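Invasion-associated protein (PDB 4LJ1) probably binds peptidoglycan in the mycobacterial cell wall through an NlpC/p60 domain that has lost catalytic activity. Local coordinates at residues Gln106-Glu109 and Val113-Val116; Gly50-Ala55 and Leu61-Ser66. All coordinates share one frame; numbering follows the deposited sequence. Where two conformers were deposited one is given.

Contact 2 comes first along the chain and joins helix 48-57 to the loop leading into helix 67-73. Contact 1 follows as the hairpin of strands 106-110 and 114-118, at one edge of a four-stranded sheet. Together they sample the two layers of the papain-like NlpC/p60 fold, whose core is a helix packed on an antiparallel sheet. Their centres lie about 15 Å apart, on opposite sides of the chain's centre, yet they meet through L51, whose CD2 packs on L108 and V114. In catalytic relatives the nucleophilic cysteine sits at the start of the equivalent helix; here the scaffold persists in a non-catalytic protein.

Contact 1: residues Gln106-Glu109 and Val113-Val116; sequences QMLE and VVQV
E109 and Q115 form an antiparallel hydrogen-bonded pair whose backbones are joined in both directions: E109 N donates to Q115 O over 3.0 Å, and Q115 N returns the bond to E109 O over 2.9 Å. At the adjoining non-hydrogen-bonded pair the strands draw together, with 4.5 Å between L108 CA and V116 CA. There V116 CA lies 3.3 Å from M107 O, with its C-H directed at that oxygen, a supplementary contact of the kind that closely spaced antiparallel strands allow.

The tight part of this hairpin is the apolar face carrying L108, V114 and V116. L108 turns its CG away from the backbone N (chi1 -175°), which places CD1 between the two valines, 3.8 Å from V114 CG1 and 4.0 Å from V116 CG2. L108 and V114 are buried, whereas V116 remains partly exposed, so the packing gives way to the surface toward V116.

E109 and Q115 supply a looser, polar arrangement on the opposite face, and both remain partly accessible to solvent. Their chains, extended beyond CG, converge until Q115 NE2 reaches E109 OE2 at 3.2 Å. OE2 lies close to the amide plane of Q115, but NE2 meets it from above the carboxylate, 47° out of that plane. The strongest partner of the carboxylate is R120, in a salt bridge with OE1; OE2 also bonds to S117 OG, and together these would limit its rotation.

Strand 114-118 is outermost in the four-stranded sheet, and strand 106-110 pairs on its inner side with strand 97-103, through a backbone bond between L108 and L100. Helix 48-57 covers the apolar face by setting L51 against L108 and V114, while M107 packs from the other face onto I88 and Y90 of strand 87-90.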
loop_
_atom_site.group_PDB
_atom_site.type_symbol
_atom_site.label_atom_id
_atom_site.label_comp_id
_atom_site.label_asym_id
_atom_site.label_seq_id
_atom_site.Cartn_x
_atom_site.Cartn_y
_atom_site.Cartn_z
ATOM N N GLN A 106 -10.824 6.988 -2.210
ATOM C CA GLN A 106 -9.801 7.401 -1.262
ATOM C C GLN A 106 -8.720 6.332 -1.164
ATOM O O GLN A 106 -8.989 5.137 -1.274
ATOM C CB GLN A 106 -10.414 7.612 0.126
ATOM C CG GLN A 106 -11.576 8.589 0.177
ATOM C CD GLN A 106 -11.147 10.009 -0.106
ATOM O OE1 GLN A 106 -9.977 10.357 0.008
ATOM N NE2 GLN A 106 -12.102 10.846 -0.482
ATOM N N MET A 107 -7.485 6.784 -0.907
ATOM C CA MET A 107 -6.378 5.881 -0.686
ATOM C C MET A 107 -5.559 6.314 0.508
ATOM O O MET A 107 -5.512 7.481 0.848
ATOM C CB MET A 107 -5.488 5.797 -1.923
ATOM C CG MET A 107 -4.788 7.069 -2.352
ATOM S SD MET A 107 -3.915 6.837 -3.923
ATOM C CE MET A 107 -3.156 8.467 -4.078
ATOM N N LEU A 108 -4.867 5.359 1.121
ATOM C CA LEU A 108 -3.886 5.610 2.167
ATOM C C LEU A 108 -2.505 5.530 1.503
ATOM O O LEU A 108 -2.155 4.505 0.929
ATOM C CB LEU A 108 -4.012 4.558 3.275
ATOM C CG LEU A 108 -3.111 4.782 4.481
ATOM C CD1 LEU A 108 -3.533 5.996 5.282
ATOM C CD2 LEU A 108 -3.062 3.530 5.358
ATOM N N GLU A 109 -1.763 6.628 1.588
ATOM C CA GLU A 109 -0.473 6.755 0.959
ATOM C C GLU A 109 0.547 7.328 1.923
ATOM O O GLU A 109 0.212 7.772 3.016
ATOM C CB GLU A 109 -0.566 7.664 -0.274
ATOM C CG GLU A 109 -0.918 9.091 0.079
ATOM C CD GLU A 109 -0.726 10.036 -1.067
ATOM O OE1 GLU A 109 -0.106 9.648 -2.081
ATOM O OE2 GLU A 109 -1.101 11.194 -0.911
ATOM N N VAL A 113 3.855 12.638 5.188
ATOM C CA VAL A 113 3.404 11.760 6.264
ATOM C C VAL A 113 2.443 10.726 5.679
ATOM O O VAL A 113 1.922 10.889 4.562
ATOM C CB VAL A 113 2.709 12.564 7.418
ATOM C CG1 VAL A 113 3.676 13.559 8.036
ATOM C CG2 VAL A 113 1.423 13.248 6.957
ATOM N N VAL A 114 2.175 9.672 6.435
ATOM C CA VAL A 114 1.118 8.743 6.110
ATOM C C VAL A 114 -0.218 9.492 6.170
ATOM O O VAL A 114 -0.513 10.202 7.150
ATOM C CB VAL A 114 1.076 7.586 7.147
ATOM C CG1 VAL A 114 -0.114 6.674 6.874
ATOM C CG2 VAL A 114 2.385 6.774 7.126
ATOM N N GLN A 115 -1.021 9.389 5.116
ATOM C CA GLN A 115 -2.217 10.218 4.992
ATOM C C GLN A 115 -3.233 9.627 4.052
ATOM O O GLN A 115 -2.880 8.897 3.131
ATOM C CB GLN A 115 -1.851 11.624 4.524
ATOM C CG GLN A 115 -1.280 11.635 3.113
ATOM C CD GLN A 115 -0.499 12.883 2.778
ATOM O OE1 GLN A 115 -0.256 13.737 3.628
ATOM N NE2 GLN A 115 -0.121 13.006 1.519
ATOM N N VAL A 116 -4.507 9.955 4.276
ATOM C CA VAL A 116 -5.583 9.630 3.364
ATOM C C VAL A 116 -5.689 10.759 2.342
ATOM O O VAL A 116 -5.657 11.935 2.688
ATOM C CB VAL A 116 -6.916 9.463 4.114
ATOM C CG1 VAL A 116 -8.066 9.248 3.143
ATOM C CG2 VAL A 116 -6.840 8.329 5.142
#

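Contact 2: residues Gly50-Ala55 and Leu61-Ser66; sequences GLIQYA and LKLPRS
Q53 joins helix to loop with both ends of its amide. OE1 accepts a bond from R65 NH1 at 2.8 Å, and NE2 donates to L63 O at 2.9 Å. Both bonds are bent; R65 NH1 stands 41° out of the carbonyl plane of Q53, with amide and guanidinium planes nearly perpendicular. Extension beyond CG (chi2 -174°) carries the Q53 amide to the loop, where the two bonds fix its rotation. G50 CA lies over one face of the R65 guanidinium, toward its rim and 3.5 Å from NH2; the lack of a side chain permits this approach. I52 CG2 packs against L63 CD2 at 3.5 Å in one of the two conformers of L63.

A water donates to Q53 O at 2.8 Å and L61 O at 2.7 Å and accepts from L63 N.

Farther out, R65 is positioned by G28 O, bonded to NH1, and by a salt bridge from NH2 to D47, whose OD1 also accepts from G50 N near the start of helix 48-57. S66 caps helix 67-73 through Q69 N. The loop links two helices, while I52 of the first packs on M70 of the second and on L100 of strand 97-103.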
loop_
_atom_site.group_PDB
_atom_site.type_symbol
_atom_site.label_atom_id
_atom_site.label_comp_id
_atom_site.label_asym_id
_atom_site.label_seq_id
_atom_site.Cartn_x
_atom_site.Cartn_y
_atom_site.Cartn_z
ATOM N N GLY A 50 6.861 0.015 3.085
ATOM C CA GLY A 50 6.877 -0.320 4.487
ATOM C C GLY A 50 5.483 -0.228 5.086
ATOM O O GLY A 50 5.085 -1.075 5.890
ATOM N N LEU A 51 4.734 0.813 4.720
ATOM C CA LEU A 51 3.384 0.981 5.248
ATOM C C LEU A 51 2.494 -0.177 4.798
ATOM O O LEU A 51 1.717 -0.718 5.600
ATOM C CB LEU A 51 2.796 2.309 4.783
ATOM C CG LEU A 51 1.342 2.553 5.192
ATOM C CD1 LEU A 51 1.193 2.689 6.722
ATOM C CD2 LEU A 51 0.806 3.806 4.499
ATOM N N ILE A 52 2.559 -0.523 3.522
ATOM C CA ILE A 52 1.735 -1.619 2.993
ATOM C C ILE A 52 2.097 -2.941 3.652
ATOM O O ILE A 52 1.217 -3.728 4.004
ATOM C CB ILE A 52 1.862 -1.706 1.442
ATOM C CG1 ILE A 52 1.269 -0.511 0.750
ATOM C CG2 ILE A 52 1.282 -2.986 0.903
ATOM C CD1 ILE A 52 -0.085 -0.139 1.208
ATOM N N GLN A 53 3.385 -3.189 3.844
ATOM C CA GLN A 53 3.797 -4.416 4.568
ATOM C C GLN A 53 3.227 -4.447 5.980
ATOM O O GLN A 53 2.720 -5.470 6.419
ATOM C CB GLN A 53 5.314 -4.541 4.649
ATOM C CG GLN A 53 6.018 -4.909 3.360
ATOM C CD GLN A 53 7.499 -5.157 3.580
ATOM O OE1 GLN A 53 8.110 -4.558 4.466
ATOM N NE2 GLN A 53 8.088 -6.071 2.804
ATOM N N TYR A 54 3.310 -3.321 6.673
ATOM C CA TYR A 54 2.772 -3.258 8.028
ATOM C C TYR A 54 1.278 -3.572 8.031
ATOM O O TYR A 54 0.778 -4.378 8.823
ATOM C CB TYR A 54 3.019 -1.866 8.638
ATOM C CG TYR A 54 2.421 -1.730 10.023
ATOM C CD1 TYR A 54 2.950 -2.437 11.094
ATOM C CD2 TYR A 54 1.259 -0.968 10.244
ATOM C CE1 TYR A 54 2.373 -2.362 12.350
ATOM C CE2 TYR A 54 0.662 -0.900 11.500
ATOM C CZ TYR A 54 1.239 -1.592 12.550
ATOM O OH TYR A 54 0.667 -1.546 13.809
ATOM N N ALA A 55 0.535 -2.924 7.141
ATOM C CA ALA A 55 -0.909 -3.101 7.111
ATOM C C ALA A 55 -1.260 -4.563 6.845
ATOM O O ALA A 55 -2.057 -5.169 7.589
ATOM C CB ALA A 55 -1.561 -2.166 6.082
ATOM N N LEU A 61 0.047 -11.963 6.269
ATOM C CA LEU A 61 0.732 -11.990 4.991
ATOM C C LEU A 61 2.025 -11.199 5.064
ATOM O O LEU A 61 2.120 -10.195 5.745
ATOM C CB LEU A 61 -0.177 -11.426 3.887
ATOM C CG LEU A 61 -1.442 -12.219 3.581
ATOM C CD1 LEU A 61 -2.190 -11.504 2.471
ATOM C CD2 LEU A 61 -1.141 -13.666 3.212
ATOM N N LYS A 62 3.032 -11.682 4.378
ATOM C CA LYS A 62 4.303 -11.012 4.291
ATOM C C LYS A 62 4.596 -10.643 2.855
ATOM O O LYS A 62 5.167 -11.442 2.118
ATOM C CB LYS A 62 5.390 -11.935 4.820
ATOM C CG LYS A 62 6.734 -11.280 4.921
ATOM C CD LYS A 62 7.718 -12.347 5.322
ATOM C CE LYS A 62 9.086 -11.798 5.580
ATOM N NZ LYS A 62 9.920 -13.009 5.735
ATOM N N LEU A 63 4.263 -9.419 2.469
ATOM C CA LEU A 63 4.412 -8.993 1.083
ATOM C C LEU A 63 5.871 -8.709 0.735
ATOM O O LEU A 63 6.650 -8.329 1.603
ATOM C CB LEU A 63 3.595 -7.717 0.843
ATOM C CG LEU A 63 2.091 -7.859 0.604
ATOM C CD1 LEU A 63 1.438 -8.848 1.549
ATOM C CD2 LEU A 63 1.376 -6.517 0.673
ATOM N N PRO A 64 6.237 -8.865 -0.546
ATOM C CA PRO A 64 7.589 -8.458 -0.931
ATOM C C PRO A 64 7.752 -6.953 -0.786
ATOM O O PRO A 64 6.779 -6.231 -0.813
ATOM C CB PRO A 64 7.691 -8.875 -2.400
ATOM C CG PRO A 64 6.287 -8.932 -2.879
ATOM C CD PRO A 64 5.406 -9.234 -1.704
ATOM N N ARG A 65 8.976 -6.482 -0.649
ATOM C CA ARG A 65 9.196 -5.069 -0.375
ATOM C C ARG A 65 8.984 -4.163 -1.589
ATOM O O ARG A 65 8.344 -3.115 -1.480
ATOM C CB ARG A 65 10.593 -4.849 0.184
ATOM C CG ARG A 65 10.813 -3.439 0.687
ATOM C CD ARG A 65 10.073 -3.212 1.973
ATOM N NE ARG A 65 10.222 -1.838 2.444
ATOM C CZ ARG A 65 10.170 -1.481 3.722
ATOM N NH1 ARG A 65 9.886 -2.367 4.667
ATOM N NH2 ARG A 65 10.362 -0.224 4.062
ATOM N N SER A 66 9.541 -4.490 -2.727
ATOM C CA SER A 66 9.429 -3.502 -3.776
ATOM C C SER A 66 8.020 -3.449 -4.381
ATOM O O SER A 66 7.353 -4.479 -4.549
ATOM C CB SER A 66 10.484 -3.674 -4.828
ATOM O OG SER A 66 10.090 -4.555 -5.809
HETATM O O HOH W 1 3.063 -7.772 4.851
#